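Local coordinates for protein alkyl hydroperoxide reductase AhpD (Deinococcus radiodurans R1, PDB 6K40) that is an AhpD-like protein that probably works as an antioxidant peroxidase, reducing peroxides, at residues L58-Y63 / I171-M176; R79-V84 / A131-A136; N65-K70 / I164-Q169. One frame throughout, in Å; residues are numbered along the deposited sequence.

Interaction 1. Residues L58-Y63 / I171-M176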
loop_
_atom_site.group_PDB
_atom_site.type_symbol
_atom_site.label_atom_id
_atom_site.label_comp_id
_atom_site.label_asym_id
_atom_site.label_seq_id
_atom_site.Cartn_x
_atom_site.Cartn_y
_atom_site.Cartn_z
ATOM N N LEU A 58 -11.006 5.770 -26.421
ATOM C CA LEU A 58 -10.905 7.216 -26.592
ATOM C C LEU A 58 -12.016 7.939 -25.840
ATOM O O LEU A 58 -11.776 8.983 -25.220
ATOM C CB LEU A 58 -10.918 7.574 -28.078
ATOM C CG LEU A 58 -9.616 7.239 -28.810
ATOM C CD1 LEU A 58 -9.788 7.371 -30.316
ATOM C CD2 LEU A 58 -8.472 8.114 -28.315
ATOM N N ALA A 59 -13.233 7.391 -25.860
ATOM C CA ALA A 59 -14.307 7.985 -25.066
ATOM C C ALA A 59 -14.012 7.879 -23.570
ATOM O O ALA A 59 -14.214 8.848 -22.814
ATOM C CB ALA A 59 -15.637 7.315 -25.404
ATOM N N TRP A 60 -13.532 6.711 -23.128
ATOM C CA TRP A 60 -13.153 6.549 -21.731
ATOM C C TRP A 60 -12.106 7.576 -21.326
ATOM O O TRP A 60 -12.194 8.165 -20.247
ATOM C CB TRP A 60 -12.627 5.136 -21.474
ATOM C CG TRP A 60 -11.967 5.023 -20.134
ATOM C CD1 TRP A 60 -12.573 4.746 -18.945
ATOM C CD2 TRP A 60 -10.578 5.221 -19.841
ATOM N NE1 TRP A 60 -11.647 4.749 -17.930
ATOM C CE2 TRP A 60 -10.415 5.040 -18.453
ATOM C CE3 TRP A 60 -9.458 5.532 -20.617
ATOM C CZ2 TRP A 60 -9.177 5.159 -17.826
ATOM C CZ3 TRP A 60 -8.232 5.651 -19.994
ATOM C CH2 TRP A 60 -8.099 5.463 -18.612
ATOM N N TRP A 61 -11.101 7.794 -22.177
ATOM C CA TRP A 61 -10.043 8.733 -21.830
ATOM C C TRP A 61 -10.564 10.159 -21.802
ATOM O O TRP A 61 -10.184 10.939 -20.929
ATOM C CB TRP A 61 -8.874 8.624 -22.805
ATOM C CG TRP A 61 -7.844 9.697 -22.586
ATOM C CD1 TRP A 61 -7.476 10.673 -23.467
ATOM C CD2 TRP A 61 -7.059 9.907 -21.404
ATOM N NE1 TRP A 61 -6.507 11.471 -22.910
ATOM C CE2 TRP A 61 -6.235 11.024 -21.644
ATOM C CE3 TRP A 61 -6.972 9.257 -20.168
ATOM C CZ2 TRP A 61 -5.333 11.507 -20.694
ATOM C CZ3 TRP A 61 -6.076 9.739 -19.225
ATOM C CH2 TRP A 61 -5.269 10.851 -19.494
ATOM N N ASN A 62 -11.433 10.518 -22.749
ATOM C CA ASN A 62 -12.061 11.833 -22.711
ATOM C C ASN A 62 -12.718 12.079 -21.354
ATOM O O ASN A 62 -12.408 13.063 -20.662
ATOM C CB ASN A 62 -13.076 11.937 -23.850
ATOM C CG ASN A 62 -13.780 13.268 -23.890
ATOM O OD1 ASN A 62 -13.187 14.291 -24.233
ATOM N ND2 ASN A 62 -15.064 13.263 -23.554
ATOM N N TYR A 63 -13.582 11.151 -20.930
ATOM C CA TYR A 63 -14.277 11.333 -19.655
ATOM C C TYR A 63 -13.303 11.341 -18.476
ATOM O O TYR A 63 -13.356 12.235 -17.620
ATOM C CB TYR A 63 -15.335 10.247 -19.467
ATOM C CG TYR A 63 -16.031 10.309 -18.120
ATOM C CD1 TYR A 63 -16.407 11.528 -17.564
ATOM C CD2 TYR A 63 -16.311 9.152 -17.404
ATOM C CE1 TYR A 63 -17.037 11.591 -16.335
ATOM C CE2 TYR A 63 -16.948 9.210 -16.176
ATOM C CZ TYR A 63 -17.305 10.429 -15.648
ATOM O OH TYR A 63 -17.935 10.482 -14.427
ATOM N N ILE A 171 -14.565 8.760 -6.964
ATOM C CA ILE A 171 -14.531 7.506 -6.210
ATOM C C ILE A 171 -15.061 6.358 -7.062
ATOM O O ILE A 171 -14.447 5.283 -7.150
ATOM C CB ILE A 171 -15.323 7.645 -4.896
ATOM C CG1 ILE A 171 -14.635 8.641 -3.960
ATOM C CG2 ILE A 171 -15.479 6.282 -4.223
ATOM C CD1 ILE A 171 -15.570 9.280 -2.946
ATOM N N ALA A 172 -16.198 6.577 -7.726
ATOM C CA ALA A 172 -16.784 5.513 -8.535
ATOM C C ALA A 172 -15.928 5.210 -9.764
ATOM O O ALA A 172 -15.788 4.046 -10.169
ATOM C CB ALA A 172 -18.212 5.902 -8.918
ATOM N N MET A 173 -15.314 6.239 -10.352
ATOM C CA MET A 173 -14.468 6.039 -11.522
ATOM C C MET A 173 -13.221 5.246 -11.176
ATOM O O MET A 173 -12.736 4.457 -11.993
ATOM C CB MET A 173 -14.094 7.399 -12.117
ATOM C CG MET A 173 -13.063 7.377 -13.240
ATOM S SD MET A 173 -13.437 6.251 -14.600
ATOM C CE MET A 173 -15.139 6.661 -14.956
ATOM N N PHE A 174 -12.703 5.408 -9.962
ATOM C CA PHE A 174 -11.561 4.581 -9.608
ATOM C C PHE A 174 -11.997 3.188 -9.187
ATOM O O PHE A 174 -11.253 2.226 -9.403
ATOM C CB PHE A 174 -10.712 5.277 -8.548
ATOM C CG PHE A 174 -9.774 6.276 -9.141
ATOM C CD1 PHE A 174 -8.608 5.859 -9.759
ATOM C CD2 PHE A 174 -10.094 7.622 -9.157
ATOM C CE1 PHE A 174 -7.755 6.770 -10.344
ATOM C CE2 PHE A 174 -9.245 8.540 -9.739
ATOM C CZ PHE A 174 -8.074 8.113 -10.339
ATOM N N ASN A 175 -13.215 3.045 -8.658
ATOM C CA ASN A 175 -13.771 1.703 -8.506
ATOM C C ASN A 175 -13.910 1.000 -9.851
ATOM O O ASN A 175 -13.903 -0.235 -9.909
ATOM C CB ASN A 175 -15.118 1.768 -7.794
ATOM C CG ASN A 175 -14.979 1.648 -6.295
ATOM O OD1 ASN A 175 -14.827 0.548 -5.763
ATOM N ND2 ASN A 175 -15.015 2.782 -5.603
ATOM N N MET A 176 -14.040 1.766 -10.939
ATOM C CA MET A 176 -14.079 1.165 -12.273
ATOM C C MET A 176 -12.678 0.843 -12.799
ATOM O O MET A 176 -12.430 -0.262 -13.310
ATOM C CB MET A 176 -14.789 2.093 -13.259
ATOM C CG MET A 176 -14.520 1.706 -14.702
ATOM S SD MET A 176 -14.433 3.061 -15.870
ATOM C CE MET A 176 -16.160 3.267 -16.268
#
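Trp-60 and Tyr-63 both leave helix 54-69 with CG anti to the backbone N (chi1 168° and 176°), which carries their rings across to helix 161-184. Met-173 and Met-176 start out the same way from the other helix, and their chains then bend at chi2 and chi3. Met-176 brings its sulfur to the edge of the Trp-60 indole, near the ring plane. SD lies 3.9 Å from NE1 of Trp-60 and 4.0 Å from CD1 of the same ring. The sulfur of Met-173 comes to the same indole more obliquely, with SD 4.1 Å from Trp-60 NE1. Both are Met-aromatic contacts. They join two helices of the all-helical AhpD-like fold, and the two segments run roughly antiparallel, at 147°. The segment axes stay 13.0 Å apart, so long side chains must bridge the gap. The methyl end of Met-173 meets the second ring. Its CE sits 3.4 Å from CE2 of Tyr-63 and 3.7 Å from CD2 of the same ring, and the two side chains run past each other in opposite directions. The ring of Phe-64 meets the Trp-60 indole with the planes close to parallel. A bound glycerol, probably from the crystallisation liquor, also lies near Trp-60.

Interaction 2. Residues R79-V84 / A131-A136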
loop_
_atom_site.group_PDB
_atom_site.type_symbol
_atom_site.label_atom_id
_atom_site.label_comp_id
_atom_site.label_asym_id
_atom_site.label_seq_id
_atom_site.Cartn_x
_atom_site.Cartn_y
_atom_site.Cartn_z
ATOM N N ARG A 79 -8.334 14.926 -5.613
ATOM C CA ARG A 79 -8.692 13.825 -6.500
ATOM C C ARG A 79 -7.704 12.676 -6.366
ATOM O O ARG A 79 -8.102 11.506 -6.340
ATOM C CB ARG A 79 -8.735 14.306 -7.949
ATOM C CG ARG A 79 -9.902 15.195 -8.304
ATOM C CD ARG A 79 -9.412 16.308 -9.196
ATOM N NE ARG A 79 -10.322 16.583 -10.293
ATOM C CZ ARG A 79 -10.064 17.443 -11.270
ATOM N NH1 ARG A 79 -8.918 18.112 -11.285
ATOM N NH2 ARG A 79 -10.952 17.633 -12.235
ATOM N N GLU A 80 -6.409 12.990 -6.262
ATOM C CA GLU A 80 -5.418 11.932 -6.105
ATOM C C GLU A 80 -5.497 11.288 -4.730
ATOM O O GLU A 80 -5.215 10.095 -4.595
ATOM C CB GLU A 80 -4.010 12.476 -6.362
ATOM C CG GLU A 80 -3.795 13.036 -7.769
ATOM C CD GLU A 80 -4.114 12.037 -8.877
ATOM O OE1 GLU A 80 -4.032 10.812 -8.633
ATOM O OE2 GLU A 80 -4.432 12.484 -10.002
ATOM N N LEU A 81 -5.902 12.043 -3.707
ATOM C CA LEU A 81 -6.137 11.444 -2.397
ATOM C C LEU A 81 -7.239 10.394 -2.478
ATOM O O LEU A 81 -7.078 9.257 -2.005
ATOM C CB LEU A 81 -6.497 12.539 -1.392
ATOM C CG LEU A 81 -6.815 12.153 0.051
ATOM C CD1 LEU A 81 -5.551 11.729 0.768
ATOM C CD2 LEU A 81 -7.470 13.318 0.779
ATOM N N LEU A 82 -8.361 10.760 -3.103
ATOM C CA LEU A 82 -9.441 9.800 -3.314
ATOM C C LEU A 82 -8.963 8.595 -4.120
ATOM O O LEU A 82 -9.249 7.441 -3.771
ATOM C CB LEU A 82 -10.615 10.489 -4.013
ATOM C CG LEU A 82 -11.287 11.620 -3.229
ATOM C CD1 LEU A 82 -12.343 12.321 -4.073
ATOM C CD2 LEU A 82 -11.893 11.087 -1.939
ATOM N N ALA A 83 -8.228 8.852 -5.205
ATOM C CA ALA A 83 -7.725 7.775 -6.055
ATOM C C ALA A 83 -6.859 6.803 -5.267
ATOM O O ALA A 83 -6.994 5.582 -5.400
ATOM C CB ALA A 83 -6.929 8.366 -7.214
ATOM N N VAL A 84 -5.950 7.337 -4.452
ATOM C CA VAL A 84 -5.025 6.503 -3.695
ATOM C C VAL A 84 -5.777 5.666 -2.670
ATOM O O VAL A 84 -5.515 4.465 -2.521
ATOM C CB VAL A 84 -3.945 7.386 -3.043
ATOM C CG1 VAL A 84 -3.237 6.640 -1.933
ATOM C CG2 VAL A 84 -2.949 7.865 -4.092
ATOM N N ALA A 131 -12.992 13.402 6.254
ATOM C CA ALA A 131 -14.356 13.171 5.787
ATOM C C ALA A 131 -14.359 12.567 4.390
ATOM O O ALA A 131 -15.091 11.607 4.114
ATOM C CB ALA A 131 -15.152 14.475 5.816
ATOM N N MET A 132 -13.544 13.121 3.490
ATOM C CA MET A 132 -13.499 12.612 2.123
ATOM C C MET A 132 -12.996 11.176 2.087
ATOM O O MET A 132 -13.508 10.353 1.320
ATOM C CB MET A 132 -12.634 13.524 1.253
ATOM C CG MET A 132 -13.275 14.877 0.976
ATOM S SD MET A 132 -12.241 15.995 0.012
ATOM C CE MET A 132 -12.421 15.287 -1.625
ATOM N N CYS A 133 -12.017 10.841 2.937
ATOM C CA CYS A 133 -11.462 9.492 2.915
ATOM C C CYS A 133 -12.430 8.484 3.519
ATOM O O CYS A 133 -12.570 7.369 3.005
ATOM C CB CYS A 133 -10.128 9.457 3.666
ATOM S SG CYS A 133 -8.725 10.221 2.813
ATOM N N ALA A 134 -13.131 8.868 4.587
ATOM C CA ALA A 134 -14.152 7.991 5.151
ATOM C C ALA A 134 -15.276 7.751 4.156
ATOM O O ALA A 134 -15.750 6.617 4.002
ATOM C CB ALA A 134 -14.702 8.586 6.449
ATOM N N TYR A 135 -15.711 8.808 3.465
ATOM C CA TYR A 135 -16.750 8.652 2.454
ATOM C C TYR A 135 -16.280 7.756 1.314
ATOM O O TYR A 135 -17.027 6.886 0.849
ATOM C CB TYR A 135 -17.179 10.023 1.928
ATOM C CG TYR A 135 -18.467 9.985 1.139
ATOM C CD1 TYR A 135 -19.697 10.101 1.775
ATOM C CD2 TYR A 135 -18.452 9.828 -0.241
ATOM C CE1 TYR A 135 -20.878 10.064 1.054
ATOM C CE2 TYR A 135 -19.626 9.791 -0.968
ATOM C CZ TYR A 135 -20.834 9.909 -0.318
ATOM O OH TYR A 135 -22.002 9.868 -1.041
ATOM N N ALA A 136 -15.045 7.959 0.843
ATOM C CA ALA A 136 -14.513 7.123 -0.226
ATOM C C ALA A 136 -14.455 5.663 0.196
ATOM O O ALA A 136 -14.820 4.767 -0.576
ATOM C CB ALA A 136 -13.127 7.618 -0.638
#
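Helices 76-90 and 127-141 pack together in the core of the all-helical AhpD-like fold, within the carboxymuconolactone decarboxylase family region. Their segments 79-84 and 131-136 run in roughly the same direction, at 38°, with axes 9.8 Å apart at closest approach. Leu-82 is the central side chain. Its CG sits beside the backbone N (chi1 -63°), and its two methyls reach different parts of the other helix. CD1 meets the methyl end of Met-132, 3.8 Å from CE. The two side chains cross at about a right angle, and the bend of Met-132 at chi3 brings that methyl to the leucine. CD2 of Leu-82 lies 3.7 Å from the carbonyl O of Met-132 and 3.9 Å from CB of Ala-136, one helical turn further on. Leu-81 makes a separate contact. Its CG and CD2 are both 3.9 Å from SG of Cys-133, so the branched end of the leucine rests against the sulfur. Leu-82 also touches Ala-167 and Val-170, so helix 161-184 closes another side of this cluster. On Glu-80 of the same helix, OE1 is hydrogen-bonded to ND1 of His-99. These two residues match the glutamate and histidine of the EX11CX2CX3H signature known from AhpD. The touching residues of the contact itself are all buried, and they meet through aliphatic carbons, the sulfur of Cys-133 and one backbone carbonyl. Cohesion between the segments therefore comes from close van der Waals packing and exclusion of water, with neither charge nor directed polar bonds across it.

Interaction 3. Residues N65-K70 / I164-Q169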
loop_
_atom_site.group_PDB
_atom_site.type_symbol
_atom_site.label_atom_id
_atom_site.label_comp_id
_atom_site.label_asym_id
_atom_site.label_seq_id
_atom_site.Cartn_x
_atom_site.Cartn_y
_atom_site.Cartn_z
ATOM N N ASN A 65 -10.004 11.842 -18.275
ATOM C CA ASN A 65 -9.127 13.001 -18.273
ATOM C C ASN A 65 -9.867 14.245 -17.808
ATOM O O ASN A 65 -9.342 15.014 -16.994
ATOM C CB ASN A 65 -8.554 13.210 -19.674
ATOM C CG ASN A 65 -7.346 14.117 -19.683
ATOM O OD1 ASN A 65 -6.722 14.350 -18.651
ATOM N ND2 ASN A 65 -7.011 14.640 -20.856
ATOM N N LEU A 66 -11.098 14.456 -18.297
ATOM C CA LEU A 66 -11.849 15.624 -17.845
ATOM C C LEU A 66 -12.128 15.558 -16.347
ATOM O O LEU A 66 -12.025 16.571 -15.644
ATOM C CB LEU A 66 -13.154 15.751 -18.627
ATOM C CG LEU A 66 -14.032 16.931 -18.206
ATOM C CD1 LEU A 66 -13.341 18.249 -18.518
ATOM C CD2 LEU A 66 -15.396 16.860 -18.881
ATOM N N LEU A 67 -12.454 14.371 -15.836
ATOM C CA LEU A 67 -12.882 14.254 -14.446
ATOM C C LEU A 67 -11.715 14.342 -13.467
ATOM O O LEU A 67 -11.823 15.006 -12.429
ATOM C CB LEU A 67 -13.631 12.939 -14.243
ATOM C CG LEU A 67 -14.118 12.654 -12.823
ATOM C CD1 LEU A 67 -15.254 13.597 -12.458
ATOM C CD2 LEU A 67 -14.547 11.201 -12.687
ATOM N N VAL A 68 -10.596 13.695 -13.775
ATOM C CA VAL A 68 -9.531 13.483 -12.804
ATOM C C VAL A 68 -8.398 14.489 -12.962
ATOM O O VAL A 68 -7.866 14.986 -11.967
ATOM C CB VAL A 68 -9.010 12.033 -12.920
ATOM C CG1 VAL A 68 -7.810 11.813 -12.007
ATOM C CG2 VAL A 68 -10.123 11.049 -12.602
ATOM N N ASN A 69 -8.018 14.814 -14.196
ATOM C CA ASN A 69 -6.827 15.623 -14.438
ATOM C C ASN A 69 -7.126 17.091 -14.709
ATOM O O ASN A 69 -6.428 17.962 -14.181
ATOM C CB ASN A 69 -6.033 15.047 -15.614
ATOM C CG ASN A 69 -5.620 13.612 -15.386
ATOM O OD1 ASN A 69 -5.284 13.220 -14.268
ATOM N ND2 ASN A 69 -5.642 12.816 -16.447
ATOM N N LYS A 70 -8.132 17.387 -15.525
ATOM C CA LYS A 70 -8.400 18.761 -15.916
ATOM C C LYS A 70 -9.043 19.531 -14.764
ATOM O O LYS A 70 -9.340 18.984 -13.699
ATOM C CB LYS A 70 -9.275 18.794 -17.166
ATOM C CG LYS A 70 -8.519 18.462 -18.444
ATOM C CD LYS A 70 -9.410 17.758 -19.445
ATOM C CE LYS A 70 -9.311 18.398 -20.816
ATOM N NZ LYS A 70 -10.557 18.194 -21.607
ATOM N N ILE A 164 -19.278 17.799 -4.439
ATOM C CA ILE A 164 -19.696 16.488 -3.952
ATOM C C ILE A 164 -19.962 15.544 -5.118
ATOM O O ILE A 164 -19.563 14.373 -5.091
ATOM C CB ILE A 164 -20.927 16.631 -3.039
ATOM C CG1 ILE A 164 -20.528 17.276 -1.708
ATOM C CG2 ILE A 164 -21.586 15.280 -2.812
ATOM C CD1 ILE A 164 -21.694 17.532 -0.772
ATOM N N LEU A 165 -20.640 16.035 -6.159
ATOM C CA LEU A 165 -20.860 15.228 -7.354
ATOM C C LEU A 165 -19.535 14.826 -7.990
ATOM O O LEU A 165 -19.361 13.674 -8.406
ATOM C CB LEU A 165 -21.732 15.996 -8.347
ATOM C CG LEU A 165 -21.944 15.412 -9.746
ATOM C CD1 LEU A 165 -22.419 13.969 -9.674
ATOM C CD2 LEU A 165 -22.931 16.264 -10.536
ATOM N N GLU A 166 -18.580 15.760 -8.050
ATOM C CA GLU A 166 -17.270 15.444 -8.612
ATOM C C GLU A 166 -16.553 14.380 -7.788
ATOM O O GLU A 166 -15.947 13.458 -8.345
ATOM C CB GLU A 166 -16.424 16.713 -8.702
ATOM C CG GLU A 166 -15.108 16.540 -9.450
ATOM C CD GLU A 166 -14.486 17.866 -9.859
ATOM O OE1 GLU A 166 -13.305 18.104 -9.522
ATOM O OE2 GLU A 166 -15.180 18.674 -10.517
ATOM N N ALA A 167 -16.611 14.489 -6.457
ATOM C CA ALA A 167 -15.942 13.515 -5.600
ATOM C C ALA A 167 -16.574 12.135 -5.731
ATOM O O ALA A 167 -15.866 11.121 -5.778
ATOM C CB ALA A 167 -15.976 13.983 -4.146
ATOM N N VAL A 168 -17.908 12.079 -5.769
ATOM C CA VAL A 168 -18.592 10.806 -5.969
ATOM C C VAL A 168 -18.184 10.196 -7.303
ATOM O O VAL A 168 -17.899 8.993 -7.394
ATOM C CB VAL A 168 -20.118 11.000 -5.873
ATOM C CG1 VAL A 168 -20.843 9.729 -6.269
ATOM C CG2 VAL A 168 -20.511 11.415 -4.471
ATOM N N GLN A 169 -18.136 11.020 -8.353
ATOM C CA GLN A 169 -17.702 10.543 -9.660
ATOM C C GLN A 169 -16.285 9.992 -9.608
ATOM O O GLN A 169 -15.999 8.956 -10.210
ATOM C CB GLN A 169 -17.787 11.674 -10.682
ATOM C CG GLN A 169 -19.029 11.651 -11.543
ATOM C CD GLN A 169 -19.167 12.908 -12.365
ATOM O OE1 GLN A 169 -19.355 12.850 -13.579
ATOM N NE2 GLN A 169 -19.071 14.059 -11.710
#
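Leu-67 lays its branched end over the start of the Gln-169 side chain and the backbone beside it. CD1 is 3.6 Å from CB of Gln-169, and it also lies alongside the amide end, 3.9 Å from NE2. CD2 takes the backbone side, 3.6 Å from O of Gln-169. With CG of Leu-67 anti to its own N (chi1 179°), both methyls come against the same residue. Glu-166, one turn earlier, adds a looser touch, with its CG 4.2 Å from CD1 of Leu-67. The polar ends of both partners are occupied elsewhere. OE1 of Gln-169 is hydrogen-bonded to the hydroxyl of Tyr-63, and its NE2 makes a weak bond to the Leu-165 carbonyl. The carboxylate of Glu-166 accepts backbone N-H groups of Gly-73 and Leu-74, which ties the connection after helix 54-69 to helix 161-184. Helix 54-69 has a wider pi-type turn at 65-69, where the carbonyl O of Asn-65 accepts from both Asn-69 N and Lys-70 N. A side-chain bond runs beside this turn, from Asn-69 ND2 to Asn-65 OD1 (2.9 Å). It is fairly straight, at 160°, and leaves in the plane of the Asn-69 amide. Leu-67 also touches Val-170 and Met-173, so one leucine packs on successive turns of the long helix. Such apolar packing, bordered by polar groups that hold a connecting loop, belongs here to the helical bundle of the AhpD-like fold.

Overall arrangement
Interactions 1 and 3 use the same two helices, 54-69 and 161-184, and their centres are about 9 Å apart. Interaction 2 joins helices 76-90 and 127-141. Its centre lies about 16 Å from that of interaction 1 and about 12 Å from that of interaction 3. The order along the chain is 58-63, 65-70, 79-84, 131-136, 164-169, 171-176. Helix 161-184 thus returns late in the chain to close over the earlier helices. Phe-174 packs on Ala-83 and Ile-171 on Ala-136, which joins interactions 1 and 2. The Tyr-63 to Gln-169 hydrogen bond joins interactions 1 and 3. Interaction 2 is buried, and the other two are partly so.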